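Local coordinates for protein putative fluoride ion transporter CrcB (Bordetella pertussis, PDB 5NKQ) that forms a double-barrelled channel highly specific for fluoride, carrying the ion across the inner membrane and so lowering its toxic concentration in the cell, at residues N43-L56 / G111-R124. Residues are numbered along the deposited sequence; the frame is centred on the assembly and turned at random.
With F (fluoride ion), chain M; F (fluoride ion), chain J.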
loop_
_atom_site.group_PDB
_atom_site.type_symbol
_atom_site.label_atom_id
_atom_site.label_comp_id
_atom_site.label_asym_id
_atom_site.label_seq_id
_atom_site.Cartn_x
_atom_site.Cartn_y
_atom_site.Cartn_z
ATOM N N ASN A 43 6.161 -5.259 -0.668
ATOM C CA ASN A 43 4.863 -5.436 -0.027
ATOM C C ASN A 43 4.788 -6.761 0.723
ATOM O O ASN A 43 4.198 -6.832 1.807
ATOM C CB ASN A 43 3.744 -5.338 -1.065
ATOM C CG ASN A 43 3.495 -3.911 -1.517
ATOM O OD1 ASN A 43 3.780 -2.961 -0.789
ATOM N ND2 ASN A 43 2.955 -3.756 -2.721
ATOM N N LEU A 44 5.379 -7.820 0.166
ATOM C CA LEU A 44 5.360 -9.115 0.841
ATOM C C LEU A 44 6.207 -9.089 2.108
ATOM O O LEU A 44 5.784 -9.583 3.159
ATOM C CB LEU A 44 5.843 -10.213 -0.107
ATOM C CG LEU A 44 4.912 -10.594 -1.259
ATOM C CD1 LEU A 44 5.536 -11.684 -2.117
ATOM C CD2 LEU A 44 3.557 -11.030 -0.732
ATOM N N VAL A 45 7.412 -8.520 2.024
ATOM C CA VAL A 45 8.272 -8.424 3.202
ATOM C C VAL A 45 7.639 -7.516 4.248
ATOM O O VAL A 45 7.645 -7.826 5.447
ATOM C CB VAL A 45 9.677 -7.938 2.799
ATOM C CG1 VAL A 45 10.484 -7.551 4.027
ATOM C CG2 VAL A 45 10.398 -9.017 2.007
ATOM N N GLY A 46 7.077 -6.386 3.816
ATOM C CA GLY A 46 6.415 -5.499 4.757
ATOM C C GLY A 46 5.191 -6.128 5.392
ATOM O O GLY A 46 4.894 -5.885 6.564
ATOM N N GLY A 47 4.463 -6.945 4.628
ATOM C CA GLY A 47 3.325 -7.648 5.196
ATOM C C GLY A 47 3.737 -8.653 6.255
ATOM O O GLY A 47 3.070 -8.797 7.282
ATOM N N TYR A 48 4.846 -9.357 6.023
ATOM C CA TYR A 48 5.349 -10.294 7.022
ATOM C C TYR A 48 5.869 -9.561 8.253
ATOM O O TYR A 48 5.631 -9.996 9.387
ATOM C CB TYR A 48 6.445 -11.168 6.411
ATOM C CG TYR A 48 7.070 -12.150 7.377
ATOM C CD1 TYR A 48 6.453 -13.362 7.661
ATOM C CD2 TYR A 48 8.281 -11.870 7.998
ATOM C CE1 TYR A 48 7.021 -14.264 8.541
ATOM C CE2 TYR A 48 8.858 -12.767 8.879
ATOM C CZ TYR A 48 8.223 -13.962 9.147
ATOM O OH TYR A 48 8.791 -14.858 10.022
ATOM N N LEU A 49 6.572 -8.445 8.051
ATOM C CA LEU A 49 7.200 -7.757 9.175
ATOM C C LEU A 49 6.177 -7.068 10.070
ATOM O O LEU A 49 6.426 -6.902 11.269
ATOM C CB LEU A 49 8.228 -6.749 8.664
ATOM C CG LEU A 49 9.512 -7.356 8.093
ATOM C CD1 LEU A 49 10.458 -6.270 7.604
ATOM C CD2 LEU A 49 10.189 -8.233 9.134
ATOM N N ILE A 50 5.032 -6.659 9.523
ATOM C CA ILE A 50 4.020 -6.055 10.383
ATOM C C ILE A 50 3.295 -7.127 11.187
ATOM O O ILE A 50 2.826 -6.859 12.299
ATOM C CB ILE A 50 3.045 -5.186 9.570
ATOM C CG1 ILE A 50 2.212 -4.310 10.510
ATOM C CG2 ILE A 50 2.145 -6.042 8.691
ATOM C CD1 ILE A 50 1.355 -3.287 9.803
ATOM N N GLY A 51 3.196 -8.347 10.659
ATOM C CA GLY A 51 2.727 -9.450 11.478
ATOM C C GLY A 51 3.693 -9.763 12.604
ATOM O O GLY A 51 3.279 -10.094 13.719
ATOM N N VAL A 52 4.995 -9.652 12.329
ATOM C CA VAL A 52 5.998 -9.806 13.378
ATOM C C VAL A 52 5.866 -8.686 14.402
ATOM O O VAL A 52 5.890 -8.922 15.616
ATOM C CB VAL A 52 7.410 -9.844 12.765
ATOM C CG1 VAL A 52 8.469 -9.786 13.859
ATOM C CG2 VAL A 52 7.586 -11.086 11.903
ATOM N N MET A 53 5.717 -7.447 13.925
ATOM C CA MET A 53 5.660 -6.307 14.834
ATOM C C MET A 53 4.400 -6.332 15.688
ATOM O O MET A 53 4.464 -6.094 16.899
ATOM C CB MET A 53 5.754 -5.001 14.047
ATOM C CG MET A 53 7.149 -4.684 13.537
ATOM S SD MET A 53 8.384 -4.699 14.853
ATOM C CE MET A 53 7.713 -3.469 15.969
ATOM N N VAL A 54 3.245 -6.614 15.078
ATOM C CA VAL A 54 1.995 -6.662 15.836
ATOM C C VAL A 54 2.085 -7.697 16.951
ATOM O O VAL A 54 1.617 -7.466 18.073
ATOM C CB VAL A 54 0.809 -6.939 14.894
ATOM C CG1 VAL A 54 -0.411 -7.388 15.684
ATOM C CG2 VAL A 54 0.479 -5.696 14.085
ATOM N N ALA A 55 2.706 -8.845 16.671
ATOM C CA ALA A 55 2.837 -9.874 17.696
ATOM C C ALA A 55 3.849 -9.468 18.762
ATOM O O ALA A 55 3.663 -9.770 19.947
ATOM C CB ALA A 55 3.226 -11.205 17.056
ATOM N N LEU A 56 4.924 -8.781 18.364
ATOM C CA LEU A 56 5.917 -8.337 19.338
ATOM C C LEU A 56 5.362 -7.237 20.236
ATOM O O LEU A 56 5.636 -7.216 21.442
ATOM C CB LEU A 56 7.179 -7.855 18.625
ATOM C CG LEU A 56 8.107 -8.932 18.059
ATOM C CD1 LEU A 56 9.266 -8.295 17.311
ATOM C CD2 LEU A 56 8.618 -9.831 19.175
ATOM N N GLY A 111 -1.139 -12.519 -1.084
ATOM C CA GLY A 111 0.213 -12.750 -0.605
ATOM C C GLY A 111 0.532 -11.957 0.647
ATOM O O GLY A 111 1.141 -12.479 1.584
ATOM N N SER A 112 0.124 -10.686 0.684
ATOM C CA SER A 112 0.411 -9.854 1.848
ATOM C C SER A 112 -0.344 -10.342 3.079
ATOM O O SER A 112 0.210 -10.362 4.185
ATOM C CB SER A 112 0.065 -8.395 1.552
ATOM O OG SER A 112 0.360 -7.566 2.660
ATOM N N LEU A 113 -1.608 -10.738 2.909
ATOM C CA LEU A 113 -2.382 -11.242 4.039
ATOM C C LEU A 113 -1.791 -12.539 4.577
ATOM O O LEU A 113 -1.764 -12.759 5.794
ATOM C CB LEU A 113 -3.841 -11.447 3.628
ATOM C CG LEU A 113 -4.590 -10.217 3.111
ATOM C CD1 LEU A 113 -6.010 -10.585 2.709
ATOM C CD2 LEU A 113 -4.595 -9.110 4.154
ATOM N N ALA A 114 -1.308 -13.408 3.686
ATOM C CA ALA A 114 -0.711 -14.664 4.128
ATOM C C ALA A 114 0.606 -14.425 4.856
ATOM O O ALA A 114 0.890 -15.079 5.867
ATOM C CB ALA A 114 -0.507 -15.598 2.936
ATOM N N MET A 115 1.427 -13.496 4.357
ATOM C CA MET A 115 2.669 -13.168 5.049
ATOM C C MET A 115 2.400 -12.514 6.398
ATOM O O MET A 115 3.157 -12.730 7.350
ATOM C CB MET A 115 3.537 -12.257 4.180
ATOM C CG MET A 115 3.992 -12.890 2.873
ATOM S SD MET A 115 4.977 -14.381 3.112
ATOM C CE MET A 115 6.477 -13.698 3.812
ATOM N N THR A 116 1.332 -11.716 6.498
ATOM C CA THR A 116 0.963 -11.140 7.787
ATOM C C THR A 116 0.561 -12.228 8.775
ATOM O O THR A 116 0.950 -12.186 9.948
ATOM C CB THR A 116 -0.169 -10.127 7.610
ATOM O OG1 THR A 116 0.250 -9.087 6.718
ATOM C CG2 THR A 116 -0.549 -9.510 8.951
ATOM N N GLY A 117 -0.213 -13.213 8.316
ATOM C CA GLY A 117 -0.539 -14.342 9.172
ATOM C C GLY A 117 0.685 -15.157 9.547
ATOM O O GLY A 117 0.799 -15.640 10.675
ATOM N N LEU A 118 1.618 -15.318 8.605
ATOM C CA LEU A 118 2.867 -16.005 8.915
ATOM C C LEU A 118 3.698 -15.214 9.918
ATOM O O LEU A 118 4.349 -15.798 10.791
ATOM C CB LEU A 118 3.666 -16.253 7.635
ATOM C CG LEU A 118 3.172 -17.371 6.718
ATOM C CD1 LEU A 118 4.035 -17.456 5.468
ATOM C CD2 LEU A 118 3.161 -18.700 7.457
ATOM N N GLY A 119 3.689 -13.883 9.806
ATOM C CA GLY A 119 4.431 -13.069 10.754
ATOM C C GLY A 119 3.869 -13.155 12.159
ATOM O O GLY A 119 4.623 -13.217 13.136
ATOM N N LEU A 120 2.540 -13.160 12.284
ATOM C CA LEU A 120 1.919 -13.330 13.593
ATOM C C LEU A 120 2.232 -14.704 14.173
ATOM O O LEU A 120 2.561 -14.825 15.359
ATOM C CB LEU A 120 0.407 -13.128 13.487
ATOM C CG LEU A 120 -0.092 -11.734 13.107
ATOM C CD1 LEU A 120 -1.556 -11.789 12.704
ATOM C CD2 LEU A 120 0.108 -10.765 14.260
ATOM N N ALA A 121 2.145 -15.749 13.347
ATOM C CA ALA A 121 2.364 -17.103 13.842
ATOM C C ALA A 121 3.828 -17.360 14.172
ATOM O O ALA A 121 4.127 -18.182 15.044
ATOM C CB ALA A 121 1.864 -18.123 12.818
ATOM N N THR A 122 4.750 -16.673 13.494
ATOM C CA THR A 122 6.171 -16.892 13.749
ATOM C C THR A 122 6.555 -16.430 15.149
ATOM O O THR A 122 7.241 -17.149 15.885
ATOM C CB THR A 122 7.013 -16.169 12.696
ATOM O OG1 THR A 122 6.691 -16.674 11.395
ATOM C CG2 THR A 122 8.496 -16.384 12.962
ATOM N N VAL A 123 6.120 -15.231 15.536
ATOM C CA VAL A 123 6.473 -14.705 16.852
ATOM C C VAL A 123 5.717 -15.448 17.946
ATOM O O VAL A 123 6.291 -15.799 18.984
ATOM C CB VAL A 123 6.210 -13.190 16.905
ATOM C CG1 VAL A 123 6.421 -12.660 18.315
ATOM C CG2 VAL A 123 7.108 -12.465 15.919
ATOM N N ARG A 124 4.423 -15.704 17.736
ATOM C CA ARG A 124 3.637 -16.416 18.737
ATOM C C ARG A 124 4.151 -17.834 18.951
ATOM O O ARG A 124 4.007 -18.388 20.047
ATOM C CB ARG A 124 2.164 -16.432 18.329
ATOM C CG ARG A 124 1.501 -15.063 18.388
ATOM C CD ARG A 124 0.173 -15.044 17.649
ATOM N NE ARG A 124 -0.473 -13.737 17.736
ATOM C CZ ARG A 124 -1.568 -13.396 17.064
ATOM N NH1 ARG A 124 -2.143 -14.266 16.244
ATOM N NH2 ARG A 124 -2.086 -12.184 17.208
HETATM F F F M . 1.987 -5.257 2.746
HETATM F F F J . 2.635 -5.259 -5.063
#
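Gly51 and Gly119 bring transmembrane helices 37-59 and 98-126 together, their CA atoms 4.1 Å apart; the segment axes are inclined at 34°. So close a fit lets CA-H groups face carbonyls across the interface: Tyr48 CA lies 3.3 Å from Met115 O, and Gly119 CA points at Tyr48 O in return. Tyr48 is a knob among Met115, Leu118, Gly119 and Thr122. With its CG anti to the backbone N (chi1 178°), the ring lies against the Gly119 backbone, CD1 near Gly119 N, Met115 CE reaching Tyr48 CB at 3.6 Å. Tyr48 OH donates to Thr122 OG1 (3.1 Å), which lies at the ring edge and itself donates to Leu118 O, so the two hydroxyls form a short hydrogen-bonded chain ending on a backbone carbonyl. Farther along, Val123 packs CB against Ala55 CB at 3.6 Å and its two methyls against Val52 and Leu56, while Leu120 CD2 touches both Gly51 O and Val54 CG1. Toward the pore, Thr116 OG1 sits 2.9 Å from Gly47 O and is hydrogen-bonded to Ser86 of the second subunit. One fluoride takes a hydrogen bond from Ser112 OG (2.8 Å), another from Asn43 ND2. Glycine-mediated apolar packing thus holds together two helices whose polar edge lines a fluoride pathway.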